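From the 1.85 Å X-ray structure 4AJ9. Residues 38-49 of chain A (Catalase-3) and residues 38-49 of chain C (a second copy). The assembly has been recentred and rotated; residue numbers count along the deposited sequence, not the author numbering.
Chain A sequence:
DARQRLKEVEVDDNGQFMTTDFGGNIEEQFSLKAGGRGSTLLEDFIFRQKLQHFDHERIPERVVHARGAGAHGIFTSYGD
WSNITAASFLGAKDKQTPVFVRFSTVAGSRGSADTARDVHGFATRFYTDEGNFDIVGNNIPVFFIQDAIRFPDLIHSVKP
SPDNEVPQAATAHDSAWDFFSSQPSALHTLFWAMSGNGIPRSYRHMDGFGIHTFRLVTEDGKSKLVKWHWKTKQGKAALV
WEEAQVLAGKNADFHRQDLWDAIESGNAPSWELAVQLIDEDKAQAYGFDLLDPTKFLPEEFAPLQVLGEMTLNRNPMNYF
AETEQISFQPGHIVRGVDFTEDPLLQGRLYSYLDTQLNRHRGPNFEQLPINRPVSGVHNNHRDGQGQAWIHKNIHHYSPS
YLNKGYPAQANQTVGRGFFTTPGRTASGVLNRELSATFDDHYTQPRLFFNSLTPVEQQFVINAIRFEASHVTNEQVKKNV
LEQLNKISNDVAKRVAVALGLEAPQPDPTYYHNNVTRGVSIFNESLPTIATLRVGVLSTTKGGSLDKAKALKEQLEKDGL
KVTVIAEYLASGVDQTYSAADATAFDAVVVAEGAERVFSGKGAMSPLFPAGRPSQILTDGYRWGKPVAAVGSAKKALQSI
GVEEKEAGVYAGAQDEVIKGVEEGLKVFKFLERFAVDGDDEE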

# COMPACT_ATOMS: atom_id res chain seq x y z
N GLY A 38 22.40 15.91 -24.63
CA GLY A 38 20.99 15.72 -24.87
C GLY A 38 20.19 15.32 -23.65
O GLY A 38 20.75 15.03 -22.58
N SER A 39 18.87 15.31 -23.82
CA SER A 39 17.92 14.91 -22.79
C SER A 39 17.91 13.40 -22.55
O SER A 39 18.20 12.62 -23.45
N THR A 40 17.54 12.99 -21.35
CA THR A 40 17.52 11.57 -20.99
C THR A 40 16.32 10.86 -21.64
O THR A 40 15.21 11.40 -21.70
N LEU A 41 16.55 9.64 -22.13
CA LEU A 41 15.50 8.87 -22.78
C LEU A 41 14.61 8.08 -21.81
O LEU A 41 15.10 7.43 -20.90
N LEU A 42 13.31 8.11 -22.05
CA LEU A 42 12.39 7.28 -21.29
C LEU A 42 12.73 5.80 -21.44
O LEU A 42 12.44 5.01 -20.54
N GLU A 43 13.34 5.42 -22.57
CA GLU A 43 13.66 4.02 -22.82
C GLU A 43 14.88 3.54 -22.04
O GLU A 43 15.33 2.40 -22.21
N ASP A 44 15.44 4.41 -21.20
CA ASP A 44 16.54 3.98 -20.34
C ASP A 44 15.97 3.18 -19.19
O ASP A 44 15.68 3.71 -18.11
N PHE A 45 15.78 1.88 -19.44
CA PHE A 45 15.17 1.00 -18.45
C PHE A 45 16.10 0.82 -17.26
O PHE A 45 15.66 0.55 -16.14
N ILE A 46 17.40 0.99 -17.50
CA ILE A 46 18.39 0.79 -16.46
C ILE A 46 18.24 1.90 -15.43
O ILE A 46 18.24 1.65 -14.23
N PHE A 47 18.11 3.13 -15.92
CA PHE A 47 17.95 4.25 -15.01
C PHE A 47 16.70 4.08 -14.16
O PHE A 47 16.76 4.19 -12.92
N ARG A 48 15.56 3.82 -14.80
CA ARG A 48 14.30 3.71 -14.05
C ARG A 48 14.26 2.52 -13.06
O ARG A 48 13.76 2.68 -11.95
N GLN A 49 14.78 1.35 -13.43
CA GLN A 49 14.73 0.24 -12.46
C GLN A 49 15.60 0.53 -11.23
O GLN A 49 15.24 0.16 -10.10
N GLY C 38 11.80 10.31 -33.26
CA GLY C 38 12.73 10.13 -32.15
C GLY C 38 12.16 9.39 -30.96
O GLY C 38 10.95 9.13 -30.89
N SER C 39 13.05 9.05 -30.04
CA SER C 39 12.69 8.41 -28.78
C SER C 39 11.96 9.38 -27.85
O SER C 39 12.16 10.58 -27.91
N THR C 40 11.11 8.83 -26.98
CA THR C 40 10.36 9.66 -26.05
C THR C 40 11.25 10.13 -24.90
O THR C 40 12.08 9.38 -24.39
N LEU C 41 11.08 11.39 -24.52
CA LEU C 41 11.93 12.01 -23.51
C LEU C 41 11.42 11.74 -22.11
O LEU C 41 10.22 11.83 -21.85
N LEU C 42 12.34 11.45 -21.20
CA LEU C 42 11.99 11.31 -19.80
C LEU C 42 11.43 12.62 -19.22
O LEU C 42 10.68 12.60 -18.24
N GLU C 43 11.77 13.76 -19.83
CA GLU C 43 11.29 15.04 -19.30
C GLU C 43 9.86 15.35 -19.70
O GLU C 43 9.31 16.42 -19.37
N ASP C 44 9.23 14.41 -20.40
CA ASP C 44 7.83 14.56 -20.69
C ASP C 44 7.00 14.31 -19.42
O ASP C 44 6.50 13.20 -19.19
N PHE C 45 6.87 15.35 -18.61
CA PHE C 45 6.13 15.26 -17.35
C PHE C 45 4.65 15.01 -17.61
O PHE C 45 3.98 14.33 -16.82
N ILE C 46 4.14 15.54 -18.72
CA ILE C 46 2.74 15.37 -19.14
C ILE C 46 2.42 13.90 -19.39
O ILE C 46 1.46 13.37 -18.85
N PHE C 47 3.22 13.24 -20.23
CA PHE C 47 3.05 11.81 -20.42
C PHE C 47 3.05 11.01 -19.10
O PHE C 47 2.14 10.22 -18.83
N ARG C 48 4.08 11.19 -18.28
CA ARG C 48 4.21 10.36 -17.09
C ARG C 48 3.10 10.59 -16.07
O ARG C 48 2.60 9.63 -15.52
N GLN C 49 2.69 11.84 -15.85
CA GLN C 49 1.60 12.08 -14.90
C GLN C 49 0.26 11.48 -15.38
O GLN C 49 -0.54 10.98 -14.58

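When two copies of one chain meet through the same segment, every interaction tends to be made twice, and residues near the symmetry axis meet their own counterparts. The contact between residues 38-49 of chains A and C of Catalase-3 illustrates the principle. The only side-chain hydrogen bonds between the stretches join serine to glutamate: Ser A39 OG donates to Glu C43 OE1 at 2.8 Å, and Ser C39 OG donates to Glu A43 OE1 at 2.9 Å. Both serines point toward the partner stretch in the m rotamer. The glutamates leave their backbones sideways, but a p chi1 followed by a t chi2 brings their carboxylates across to the serine hydroxyls, giving the buried charge a neutral donor.

The backbones add a matching pair. Leu A42 N donates to Thr C40 O and Leu C42 N to Thr A40 O, each at 2.9 Å and nearly linear, forming a single beta bridge centred on Leu A41 and Leu C41. Beside each bond sits a water. Water 1 donates to Thr A40 O (2.8 Å) and accepts from Glu C43 N (2.7 Å); water 2 repeats this between Thr C40 O and Glu A43 N, at 2.8 Å to each. The threonine carbonyls therefore each accept from both a backbone amide and a water.

A type I turn from residue 41 to 44 then leads each chain into its helix, where Asp A44 and Asp C44 cap the N-terminus by accepting from Phe A47 N and Phe C47 N. Arg A48 folds back over its own turn, NE and NH2 donating to Leu A42 O at 3.0 and 2.9 Å, and Arg C48 does likewise with Leu C42 O. In this conformation the aliphatic part of the arginine lies beside the partner's leucine, with Leu A42 CD1 4.2 Å from Arg C48 CD.

Around this polar framework lies the apolar packing. Leu A42 and Leu C42, both with chi1 t and chi2 p, bury the most area; they point sideways and meet with CD1 atoms 3.8 Å apart. Their other methyls reach the rings of Phe A47 and Phe C47, which point toward the partner with chi1 t, Leu A42 CD2 lying 3.6 Å from Phe C47 CE2 and Leu C42 CD2 3.8 Å from Phe A47 CE2, both approaches oblique. Thr A40 and Thr C40, sideways with chi1 m, also contribute their methyls, with Thr A40 CG2 3.8 Å from Leu C42 CD2. Leu A41 and Leu C41 start away from the partner, yet their m, t side chains return far enough to bring the two CD2 atoms within 4.0 Å.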

# COMPACT_ATOMS: atom_id res chain seq x y z
CB SER A 39 16.50 15.38 -23.18
OG SER A 39 16.38 16.79 -23.05
CB THR A 40 17.46 11.40 -19.47
OG1 THR A 40 18.61 12.02 -18.88
CG2 THR A 40 17.41 9.90 -19.08
CB LEU A 41 16.10 7.90 -23.79
CG LEU A 41 16.80 8.57 -24.97
CD1 LEU A 41 17.08 7.52 -26.02
CD2 LEU A 41 15.89 9.66 -25.52
CB LEU A 42 10.96 7.52 -21.77
CG LEU A 42 9.84 6.85 -20.97
CD1 LEU A 42 9.80 7.38 -19.53
CD2 LEU A 42 8.50 7.08 -21.66
CB GLU A 43 13.86 3.75 -24.31
CG GLU A 43 15.20 4.27 -24.88
CD GLU A 43 15.41 3.81 -26.31
OE1 GLU A 43 14.71 4.33 -27.22
OE2 GLU A 43 16.25 2.91 -26.52
CB ASP A 44 17.34 5.18 -19.81
CG ASP A 44 18.60 4.76 -19.09
OD1 ASP A 44 18.69 3.57 -18.73
OD2 ASP A 44 19.49 5.61 -18.88
CB PHE A 45 14.84 -0.35 -19.09
CG PHE A 45 16.06 -1.16 -19.48
CD1 PHE A 45 16.73 -0.90 -20.67
CD2 PHE A 45 16.52 -2.19 -18.66
CE1 PHE A 45 17.85 -1.65 -21.04
CE2 PHE A 45 17.63 -2.94 -19.01
CZ PHE A 45 18.30 -2.68 -20.20
CB ILE A 46 19.82 0.77 -17.05
CG1 ILE A 46 20.04 -0.51 -17.87
CG2 ILE A 46 20.89 0.90 -15.94
CD1 ILE A 46 21.29 -0.46 -18.74
CB PHE A 47 17.87 5.58 -15.77
CG PHE A 47 17.40 6.72 -14.92
CD1 PHE A 47 18.29 7.41 -14.12
CD2 PHE A 47 16.06 7.07 -14.90
CE1 PHE A 47 17.85 8.45 -13.31
CE2 PHE A 47 15.61 8.11 -14.09
CZ PHE A 47 16.50 8.80 -13.30
CB ARG A 48 13.08 3.73 -14.96
CG ARG A 48 12.78 5.11 -15.56
CD ARG A 48 11.53 5.11 -16.46
NE ARG A 48 11.82 4.42 -17.71
CZ ARG A 48 11.52 3.14 -17.93
NH1 ARG A 48 10.87 2.44 -17.01
NH2 ARG A 48 11.86 2.57 -19.08
CB GLN A 49 15.04 -1.12 -13.11
CG GLN A 49 16.42 -1.25 -13.76
CD GLN A 49 17.50 -1.74 -12.80
OE1 GLN A 49 17.31 -2.71 -12.07
NE2 GLN A 49 18.64 -1.06 -12.81
CB SER C 39 13.95 7.90 -28.08
OG SER C 39 14.50 6.79 -28.76
CB THR C 40 9.14 8.90 -25.51
OG1 THR C 40 8.25 8.66 -26.60
CG2 THR C 40 8.41 9.72 -24.42
CB LEU C 41 12.01 13.53 -23.71
CG LEU C 41 12.71 13.96 -24.99
CD1 LEU C 41 13.02 15.44 -24.90
CD2 LEU C 41 13.97 13.13 -25.18
CB LEU C 42 13.22 10.84 -19.00
CG LEU C 42 13.01 10.58 -17.50
CD1 LEU C 42 12.09 9.38 -17.31
CD2 LEU C 42 14.36 10.36 -16.84
CB GLU C 43 12.21 16.20 -19.72
CG GLU C 43 12.09 16.57 -21.19
CD GLU C 43 12.92 17.80 -21.52
OE1 GLU C 43 14.17 17.69 -21.57
OE2 GLU C 43 12.31 18.88 -21.73
CB ASP C 44 7.38 13.64 -21.82
CG ASP C 44 6.00 13.97 -22.31
OD1 ASP C 44 5.34 14.80 -21.65
OD2 ASP C 44 5.57 13.41 -23.34
CB PHE C 45 6.32 16.54 -16.54
CG PHE C 45 5.65 17.75 -17.13
CD1 PHE C 45 6.25 18.47 -18.16
CD2 PHE C 45 4.43 18.20 -16.62
CE1 PHE C 45 5.63 19.60 -18.69
CE2 PHE C 45 3.81 19.33 -17.14
CZ PHE C 45 4.41 20.03 -18.18
CB ILE C 46 2.44 16.20 -20.41
CG1 ILE C 46 2.48 17.70 -20.10
CG2 ILE C 46 1.08 15.81 -21.03
CD1 ILE C 46 2.37 18.56 -21.34
CB PHE C 47 4.16 11.24 -21.32
CG PHE C 47 4.18 9.75 -21.35
CD1 PHE C 47 3.27 9.06 -22.14
CD2 PHE C 47 5.08 9.04 -20.58
CE1 PHE C 47 3.25 7.67 -22.14
CE2 PHE C 47 5.08 7.67 -20.60
CZ PHE C 47 4.16 6.98 -21.38
CB ARG C 48 5.61 10.47 -16.45
CG ARG C 48 6.66 9.60 -17.14
CD ARG C 48 8.05 9.69 -16.50
NE ARG C 48 8.60 11.04 -16.62
CZ ARG C 48 8.47 11.99 -15.71
NH1 ARG C 48 7.84 11.74 -14.57
NH2 ARG C 48 8.98 13.19 -15.93
CB GLN C 49 1.45 13.57 -14.53
CG GLN C 49 1.14 14.52 -15.70
CD GLN C 49 -0.36 14.71 -15.97
OE1 GLN C 49 -1.15 14.91 -15.05
NE2 GLN C 49 -0.74 14.65 -17.25
O HOH W 1 14.11 13.90 -21.14
O HOH W 2 13.16 6.86 -24.93